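NADP-dependent glyceraldehyde-3-phosphate dehydrogenase (Bacillus halodurans, PDB 3PRL) probably catalyses the NADP-dependent, non-phosphorylating oxidation of glyceraldehyde 3-phosphate, as a member of the aldehyde dehydrogenase family. Local coordinates at residues I14-G18 / E19-S23; E402-S405 / L406-S410. All coordinates share one frame; numbering follows the deposited sequence.

Contact 1. Residues I14-G18 / E19-S23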
# COMPACT_ATOMS: atom_id res chain seq x y z
N ILE D 14 26.22 -23.99 -23.10
CA ILE D 14 25.48 -23.61 -21.90
C ILE D 14 26.36 -22.80 -20.97
O ILE D 14 27.58 -22.92 -21.00
CB ILE D 14 24.88 -24.84 -21.13
CG1 ILE D 14 25.96 -25.80 -20.61
CG2 ILE D 14 23.85 -25.58 -22.00
CD1 ILE D 14 26.31 -25.62 -19.13
N LEU D 15 25.71 -21.97 -20.15
CA LEU D 15 26.39 -21.16 -19.16
C LEU D 15 26.39 -21.83 -17.80
O LEU D 15 25.33 -22.15 -17.24
CB LEU D 15 25.70 -19.79 -19.03
CG LEU D 15 26.29 -18.77 -18.06
CD1 LEU D 15 27.67 -18.27 -18.50
CD2 LEU D 15 25.33 -17.60 -17.93
N ARG D 16 27.59 -22.03 -17.28
CA ARG D 16 27.81 -22.39 -15.89
C ARG D 16 28.94 -21.52 -15.33
O ARG D 16 30.00 -21.40 -15.95
CB ARG D 16 28.17 -23.87 -15.76
CG ARG D 16 28.30 -24.32 -14.31
CD ARG D 16 28.72 -25.78 -14.16
NE ARG D 16 30.00 -26.04 -14.81
CZ ARG D 16 30.16 -26.77 -15.90
NH1 ARG D 16 31.37 -26.93 -16.42
NH2 ARG D 16 29.11 -27.34 -16.48
N ASN D 17 28.70 -20.90 -14.17
CA ASN D 17 29.72 -20.14 -13.43
C ASN D 17 30.49 -19.07 -14.24
O ASN D 17 31.68 -18.85 -14.03
CB ASN D 17 30.70 -21.10 -12.73
CG ASN D 17 30.00 -22.03 -11.74
OD1 ASN D 17 28.93 -21.70 -11.21
ND2 ASN D 17 30.60 -23.18 -11.48
N GLY D 18 29.79 -18.42 -15.17
CA GLY D 18 30.37 -17.33 -15.96
C GLY D 18 30.98 -17.75 -17.28
O GLY D 18 31.09 -16.94 -18.21
N GLU D 19 31.36 -19.03 -17.38
CA GLU D 19 31.95 -19.56 -18.61
C GLU D 19 30.97 -20.36 -19.46
O GLU D 19 30.29 -21.27 -18.97
CB GLU D 19 33.24 -20.37 -18.36
CG GLU D 19 33.44 -20.90 -16.93
CD GLU D 19 34.85 -21.47 -16.73
OE1 GLU D 19 35.08 -22.64 -17.13
OE2 GLU D 19 35.71 -20.76 -16.17
N TRP D 20 30.91 -20.01 -20.74
CA TRP D 20 30.13 -20.76 -21.72
C TRP D 20 30.85 -22.07 -22.01
O TRP D 20 31.89 -22.08 -22.68
CB TRP D 20 29.93 -19.93 -22.99
CG TRP D 20 29.03 -18.76 -22.73
CD1 TRP D 20 29.40 -17.48 -22.44
CD2 TRP D 20 27.59 -18.78 -22.70
NE1 TRP D 20 28.29 -16.69 -22.25
CE2 TRP D 20 27.17 -17.47 -22.40
CE3 TRP D 20 26.63 -19.77 -22.90
CZ2 TRP D 20 25.82 -17.12 -22.30
CZ3 TRP D 20 25.28 -19.42 -22.80
CH2 TRP D 20 24.90 -18.11 -22.51
N VAL D 21 30.29 -23.15 -21.49
CA VAL D 21 30.94 -24.47 -21.55
C VAL D 21 30.08 -25.48 -22.30
O VAL D 21 28.96 -25.18 -22.71
CB VAL D 21 31.32 -25.02 -20.13
CG1 VAL D 21 32.33 -24.11 -19.44
CG2 VAL D 21 30.08 -25.20 -19.24
N GLU D 22 30.63 -26.67 -22.47
CA GLU D 22 29.93 -27.76 -23.12
C GLU D 22 29.85 -28.95 -22.16
O GLU D 22 30.56 -28.99 -21.15
CB GLU D 22 30.67 -28.17 -24.40
CG GLU D 22 29.76 -28.61 -25.53
CD GLU D 22 30.42 -29.59 -26.49
OE1 GLU D 22 31.62 -29.41 -26.82
OE2 GLU D 22 29.73 -30.54 -26.93
N SER D 23 28.98 -29.90 -22.48
CA SER D 23 28.92 -31.16 -21.76
C SER D 23 30.30 -31.84 -21.82
O SER D 23 30.89 -31.94 -22.90
CB SER D 23 27.86 -32.08 -22.38
OG SER D 23 27.18 -32.82 -21.39
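Leu15 lies against one face of the Trp20 indole. Its CB stands 3.9 Å from the centroid of the six-membered ring, 12° off the ring normal, a CH-pi contact, while Leu15 CD1 covers the same face nearer the rim. The other side of the hairpin carries Ile14, Arg16, Glu19 and Val21. Val21 CG2 sits under a guanidinium face, 3.6 Å from Arg16 NH1; the bend at chi3 (59°) folds the arginine over the valine. Val21 CG2 also meets Ile14 CD1 at 3.8 Å.

Leu15 and Trp20 form a non-hydrogen-bonded antiparallel pair, flanked by the hydrogen-bonded pairs Ile14-Val21 and Arg16-Glu19. Ile14 and Val21 exchange two hydrogen bonds, Ile14 N to Val21 O at 3.0 Å and Val21 N to Ile14 O at 2.8 Å. Arg16 and Glu19 close the end round a type I' turn, with Asn17 and Gly18 at its corners, the signature of a two-residue beta hairpin.

Outward, Leu15 and Trp20 pack on Val199 of helix 192-204, where Trp20 also meets Ile196 and Glu200. A glycine for Trp20 would probably leave Leu15 without its aromatic cover and open a gap against that helix. Leu15 shares backbone hydrogen bonds with Val214, joining the hairpin to strand 212-214.

Contact 2. Residues E402-S405 / L406-S410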
# COMPACT_ATOMS: atom_id res chain seq x y z
N GLU D 402 -26.66 -21.30 -18.95
CA GLU D 402 -26.10 -22.51 -19.55
C GLU D 402 -24.65 -22.29 -19.93
O GLU D 402 -23.85 -23.22 -19.83
CB GLU D 402 -26.89 -22.94 -20.79
CG GLU D 402 -26.39 -24.27 -21.43
CD GLU D 402 -27.18 -24.70 -22.66
OE1 GLU D 402 -27.96 -23.88 -23.20
OE2 GLU D 402 -27.02 -25.87 -23.10
N ALA D 403 -24.32 -21.08 -20.37
CA ALA D 403 -22.94 -20.73 -20.71
C ALA D 403 -22.02 -20.80 -19.49
O ALA D 403 -20.92 -21.33 -19.57
CB ALA D 403 -22.87 -19.34 -21.35
N ILE D 404 -22.51 -20.27 -18.36
CA ILE D 404 -21.80 -20.29 -17.07
C ILE D 404 -21.50 -21.72 -16.63
O ILE D 404 -20.37 -22.05 -16.29
CB ILE D 404 -22.62 -19.57 -15.97
CG1 ILE D 404 -22.65 -18.06 -16.21
CG2 ILE D 404 -22.10 -19.91 -14.55
CD1 ILE D 404 -23.50 -17.26 -15.21
N SER D 405 -22.53 -22.56 -16.67
CA SER D 405 -22.45 -23.96 -16.26
C SER D 405 -21.45 -24.80 -17.07
O SER D 405 -20.56 -25.45 -16.51
CB SER D 405 -23.84 -24.59 -16.33
OG SER D 405 -23.80 -25.97 -16.03
N LEU D 406 -21.60 -24.78 -18.39
CA LEU D 406 -20.71 -25.50 -19.29
C LEU D 406 -19.29 -24.97 -19.23
O LEU D 406 -18.32 -25.71 -19.43
CB LEU D 406 -21.24 -25.42 -20.72
CG LEU D 406 -22.37 -26.39 -21.12
CD1 LEU D 406 -22.99 -25.99 -22.46
CD2 LEU D 406 -21.83 -27.81 -21.17
N SER D 407 -19.17 -23.67 -18.98
CA SER D 407 -17.90 -23.01 -18.77
C SER D 407 -17.22 -23.61 -17.54
O SER D 407 -16.06 -24.04 -17.61
CB SER D 407 -18.13 -21.50 -18.59
OG SER D 407 -17.02 -20.87 -17.99
N ASN D 408 -17.96 -23.69 -16.44
CA ASN D 408 -17.40 -24.16 -15.17
C ASN D 408 -17.12 -25.65 -15.09
O ASN D 408 -16.34 -26.08 -14.24
CB ASN D 408 -18.26 -23.70 -14.00
CG ASN D 408 -18.17 -22.22 -13.78
OD1 ASN D 408 -17.25 -21.57 -14.29
ND2 ASN D 408 -19.12 -21.67 -13.05
N GLN D 409 -17.74 -26.41 -16.00
CA GLN D 409 -17.55 -27.87 -16.04
C GLN D 409 -16.15 -28.31 -16.45
O GLN D 409 -15.72 -29.39 -16.05
CB GLN D 409 -18.59 -28.54 -16.93
CG GLN D 409 -19.79 -29.07 -16.17
CD GLN D 409 -21.00 -29.37 -17.06
OE1 GLN D 409 -22.13 -29.09 -16.68
NE2 GLN D 409 -20.75 -29.93 -18.24
N SER D 410 -15.46 -27.49 -17.25
CA SER D 410 -14.08 -27.76 -17.66
C SER D 410 -13.16 -27.87 -16.43
O SER D 410 -13.37 -27.16 -15.45
CB SER D 410 -13.59 -26.63 -18.58
OG SER D 410 -12.17 -26.61 -18.68
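The Asn408 amide has the carbonyl oxygen of Ile404 over one face: Ile404 O is 3.3 Å from Asn408 CG, almost perpendicular to the amide plane. That approach rules out an in-line bond, and the 3.5 Å separation of Ile404 O from Asn408 ND2 has a poor angle. The amide's polar atoms are instead held by the loop after helix 423-431, ND2 donating to His432 O and OD1 accepting from Glu434 N, which fixes the rotation of the group. Beside it runs Ile404, pointing the same way, with CG2 touching Asn408 ND2 at 3.8 Å.

The second flat group, the Glu402 carboxylate, is reached through an extended chain (chi1 -177°, chi2 180°). This carries OE1 back to Lys398 N, a hydrogen bond ahead of the helix, and sets CG alongside Leu406 CD1 at 3.9 Å. The Gln409 amide turns back along the helix, its OE1 3.6 Å from Ser405 OG, and Gln409 also touches Trp384.

These i to i+4 neighbours lie on helix 400-409, which links strands 391-397 and 415-419 of one sheet, a beta-alpha-beta crossover in the catalytic domain of the aldehyde dehydrogenase fold. Ala403 and Ser407 both touch Phe300 of strand 296-302; Ala403 also meets Ile267, and Ser407 meets Pro265, of strand 264-268.

On the backbone, Leu406 N reaches Glu402 O at 3.1 Å in a nearly straight bond (173° at the hydrogen), and Asn408 N meets Ile404 O at 2.9 Å. Ile404 O takes this donor while also lying against the amide face. The bond from Gln409 N to Ser405 O, 3.0 Å, is weak.

The two contacts lie on opposite sides of the chain's centre, their centres 49 Å apart and their nearest atoms about 36 Å apart, so neither touches the other. Contact 1 comes first along the chain and is complete long before contact 2 begins. They share no sheet. The 14-23 hairpin borders the nucleotide-binding part of the fold, with the Ile14 side chain about 8 Å from that of Lys186, which binds NADP(+). Helix 400-409, by contrast, covers the sheet containing strands 264-268 and 296-302, away from the annotated sites. Contact 1 thus belongs to the edge of the four-stranded sheet of strands 19-21, 10-16, 39-44 and 28-32, and contact 2 to a crossover on another sheet.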